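Calcium binding protein (PDB 5FX0) probably binds calcium ions as a whole protein, of which this chain is the dynein light chain-like domain, here paired with a second copy. Local coordinates at residues Tyr76-Ser81 and Ile96-Arg101. Residues are numbered along the deposited sequence; the frame is centred on the assembly and turned at random.
Sequences YWMHFS and ICLAWR
Leu98 lies over one face of the Tyr76 ring, its CD2 methyl 3.8 Å from the ring centroid and displaced toward the rim, a CH-pi contact in which CD2 comes within 3.5 Å of Tyr76 CZ. Leu98 CD1 rests against the CD2 side of the same ring, and Ile96 CG2 meets Tyr76 CE1 obliquely at 3.9 Å. Tyr76 CG sits between its own backbone N and carbonyl carbon (chi1 69°), which lays the ring across both aliphatic side chains; the hydroxyl at its far end is hydrogen-bonded to Gln89 OE1. Met78 SD comes obliquely to the six-membered ring of Trp100, 4.8 Å from its centroid, a Met-aromatic contact, while the same sulfur touches Leu98 CD1 at 4.5 Å. The Phe80 ring reaches the pyrrole side of the indole: CD2 is 3.6 Å from Trp100 CD1, and the planes meet obliquely at 36°. One face of the Phe80 ring carries Ser81 CB over its centre. Phe80 CE2 also approaches Arg101 O. Phe80 is poorly ordered, so its details are less secure than those of Tyr76; Phe85 adds an edge-to-face ring partner.

Thus Tyr76, Met78 and Phe80 point toward Ile96, Leu98 and Trp100, one opposite each. The two strand segments run parallel, 1° apart in direction, but their axes are 10.8 Å apart: side chains fill the gap, as between the layers of a beta-sandwich. Strand 95-101 lies inside its antiparallel sheet between strands 87-92 and 67-72. Strand 75-79 instead pairs antiparallel with a strand of the second subunit, the swapped-strand pattern of dynein light chain dimers, so this packing lays a strand donated to the partner's sheet over the chain's own sheet.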
loop_
_atom_site.group_PDB
_atom_site.type_symbol
_atom_site.label_atom_id
_atom_site.label_comp_id
_atom_site.label_asym_id
_atom_site.label_seq_id
_atom_site.Cartn_x
_atom_site.Cartn_y
_atom_site.Cartn_z
ATOM N N TYR A 76 -5.056 6.911 -1.821
ATOM C CA TYR A 76 -4.374 5.737 -2.367
ATOM C C TYR A 76 -5.200 5.164 -3.503
ATOM O O TYR A 76 -6.416 5.336 -3.528
ATOM C CB TYR A 76 -4.109 4.672 -1.284
ATOM C CG TYR A 76 -5.362 4.024 -0.809
ATOM C CD1 TYR A 76 -6.146 4.613 0.170
ATOM C CD2 TYR A 76 -5.826 2.866 -1.401
ATOM C CE1 TYR A 76 -7.337 4.037 0.571
ATOM C CE2 TYR A 76 -7.023 2.279 -1.006
ATOM C CZ TYR A 76 -7.766 2.875 -0.021
ATOM O OH TYR A 76 -8.944 2.293 0.365
ATOM N N TRP A 77 -4.500 4.492 -4.413
ATOM C CA TRP A 77 -5.050 3.770 -5.547
ATOM C C TRP A 77 -4.199 2.509 -5.635
ATOM O O TRP A 77 -2.978 2.601 -5.631
ATOM C CB TRP A 77 -4.898 4.616 -6.820
ATOM C CG TRP A 77 -5.512 5.951 -6.672
ATOM C CD1 TRP A 77 -6.802 6.300 -6.960
ATOM C CD2 TRP A 77 -4.889 7.127 -6.123
ATOM N NE1 TRP A 77 -7.011 7.626 -6.656
ATOM C CE2 TRP A 77 -5.860 8.157 -6.136
ATOM C CE3 TRP A 77 -3.609 7.404 -5.616
ATOM C CZ2 TRP A 77 -5.596 9.438 -5.664
ATOM C CZ3 TRP A 77 -3.346 8.685 -5.156
ATOM C CH2 TRP A 77 -4.343 9.689 -5.184
ATOM N N MET A 78 -4.812 1.333 -5.692
ATOM C CA MET A 78 -4.053 0.080 -5.632
ATOM C C MET A 78 -4.493 -0.940 -6.674
ATOM O O MET A 78 -5.576 -0.809 -7.286
ATOM C CB MET A 78 -4.117 -0.534 -4.232
ATOM C CG MET A 78 -5.488 -1.003 -3.769
ATOM S SD MET A 78 -5.361 -2.167 -2.388
ATOM C CE MET A 78 -6.831 -3.172 -2.646
ATOM N N HIS A 79 -3.618 -1.928 -6.878
ATOM C CA HIS A 79 -3.915 -3.111 -7.685
ATOM C C HIS A 79 -3.023 -4.312 -7.296
ATOM O O HIS A 79 -1.801 -4.177 -7.173
ATOM C CB HIS A 79 -3.784 -2.814 -9.186
ATOM C CG HIS A 79 -4.458 -3.834 -10.057
ATOM N ND1 HIS A 79 -5.830 -3.978 -10.110
ATOM C CD2 HIS A 79 -3.952 -4.764 -10.899
ATOM C CE1 HIS A 79 -6.139 -4.950 -10.949
ATOM N NE2 HIS A 79 -5.017 -5.441 -11.444
ATOM N N PHE A 80 -3.669 -5.456 -7.059
ATOM C CA PHE A 80 -3.016 -6.757 -6.860
ATOM C C PHE A 80 -3.529 -7.780 -7.883
ATOM O O PHE A 80 -2.733 -8.429 -8.562
ATOM C CB PHE A 80 -3.246 -7.259 -5.422
ATOM C CG PHE A 80 -3.063 -8.761 -5.239
ATOM C CD1 PHE A 80 -1.970 -9.446 -5.789
ATOM C CD2 PHE A 80 -3.980 -9.489 -4.489
ATOM C CE1 PHE A 80 -1.819 -10.815 -5.608
ATOM C CE2 PHE A 80 -3.829 -10.857 -4.302
ATOM C CZ PHE A 80 -2.750 -11.519 -4.862
ATOM N N SER A 81 -4.851 -7.946 -7.967
ATOM C CA SER A 81 -5.445 -9.009 -8.782
ATOM C C SER A 81 -6.843 -8.670 -9.303
ATOM O O SER A 81 -7.624 -7.976 -8.642
ATOM C CB SER A 81 -5.514 -10.307 -7.970
ATOM O OG SER A 81 -5.686 -11.423 -8.819
ATOM N N ILE A 96 -5.423 4.703 7.719
ATOM C CA ILE A 96 -6.128 3.832 6.787
ATOM C C ILE A 96 -5.323 2.555 6.812
ATOM O O ILE A 96 -4.114 2.600 6.645
ATOM C CB ILE A 96 -6.165 4.411 5.350
ATOM C CG1 ILE A 96 -7.091 5.642 5.288
ATOM C CG2 ILE A 96 -6.603 3.350 4.332
ATOM C CD1 ILE A 96 -6.843 6.558 4.099
ATOM N N CYS A 97 -5.994 1.429 7.029
ATOM C CA CYS A 97 -5.377 0.121 6.933
ATOM C C CYS A 97 -5.822 -0.600 5.659
ATOM O O CYS A 97 -6.997 -0.796 5.447
ATOM C CB CYS A 97 -5.721 -0.711 8.164
ATOM S SG CYS A 97 -4.993 -2.351 8.113
ATOM N N LEU A 98 -4.860 -0.971 4.830
ATOM C CA LEU A 98 -5.062 -1.842 3.700
ATOM C C LEU A 98 -4.414 -3.186 4.041
ATOM O O LEU A 98 -3.230 -3.242 4.317
ATOM C CB LEU A 98 -4.401 -1.266 2.444
ATOM C CG LEU A 98 -4.674 0.197 2.112
ATOM C CD1 LEU A 98 -3.879 0.560 0.866
ATOM C CD2 LEU A 98 -6.166 0.499 1.908
ATOM N N ALA A 99 -5.189 -4.259 4.016
ATOM C CA ALA A 99 -4.662 -5.615 4.247
ATOM C C ALA A 99 -5.280 -6.550 3.237
ATOM O O ALA A 99 -6.468 -6.490 2.987
ATOM C CB ALA A 99 -4.958 -6.088 5.678
ATOM N N TRP A 100 -4.476 -7.404 2.649
ATOM C CA TRP A 100 -4.982 -8.370 1.707
ATOM C C TRP A 100 -4.060 -9.566 1.595
ATOM O O TRP A 100 -2.906 -9.541 2.023
ATOM C CB TRP A 100 -5.194 -7.712 0.354
ATOM C CG TRP A 100 -3.942 -7.362 -0.325
ATOM C CD1 TRP A 100 -3.290 -8.107 -1.245
ATOM C CD2 TRP A 100 -3.177 -6.172 -0.154
ATOM N NE1 TRP A 100 -2.163 -7.471 -1.658
ATOM C CE2 TRP A 100 -2.066 -6.273 -1.008
ATOM C CE3 TRP A 100 -3.324 -5.032 0.624
ATOM C CZ2 TRP A 100 -1.091 -5.268 -1.099
ATOM C CZ3 TRP A 100 -2.360 -4.030 0.536
ATOM C CH2 TRP A 100 -1.261 -4.154 -0.318
ATOM N N ARG A 101 -4.587 -10.628 1.027
ATOM C CA ARG A 101 -3.925 -11.898 1.042
ATOM C C ARG A 101 -3.578 -12.282 -0.373
ATOM O O ARG A 101 -4.343 -12.016 -1.296
ATOM C CB ARG A 101 -4.827 -12.938 1.672
ATOM C CG ARG A 101 -4.058 -14.170 2.125
ATOM C CD ARG A 101 -4.701 -15.477 1.696
ATOM N NE ARG A 101 -5.312 -16.147 2.836
ATOM C CZ ARG A 101 -6.475 -16.795 2.827
ATOM N NH1 ARG A 101 -7.245 -16.869 1.731
ATOM N NH2 ARG A 101 -6.882 -17.370 3.954
#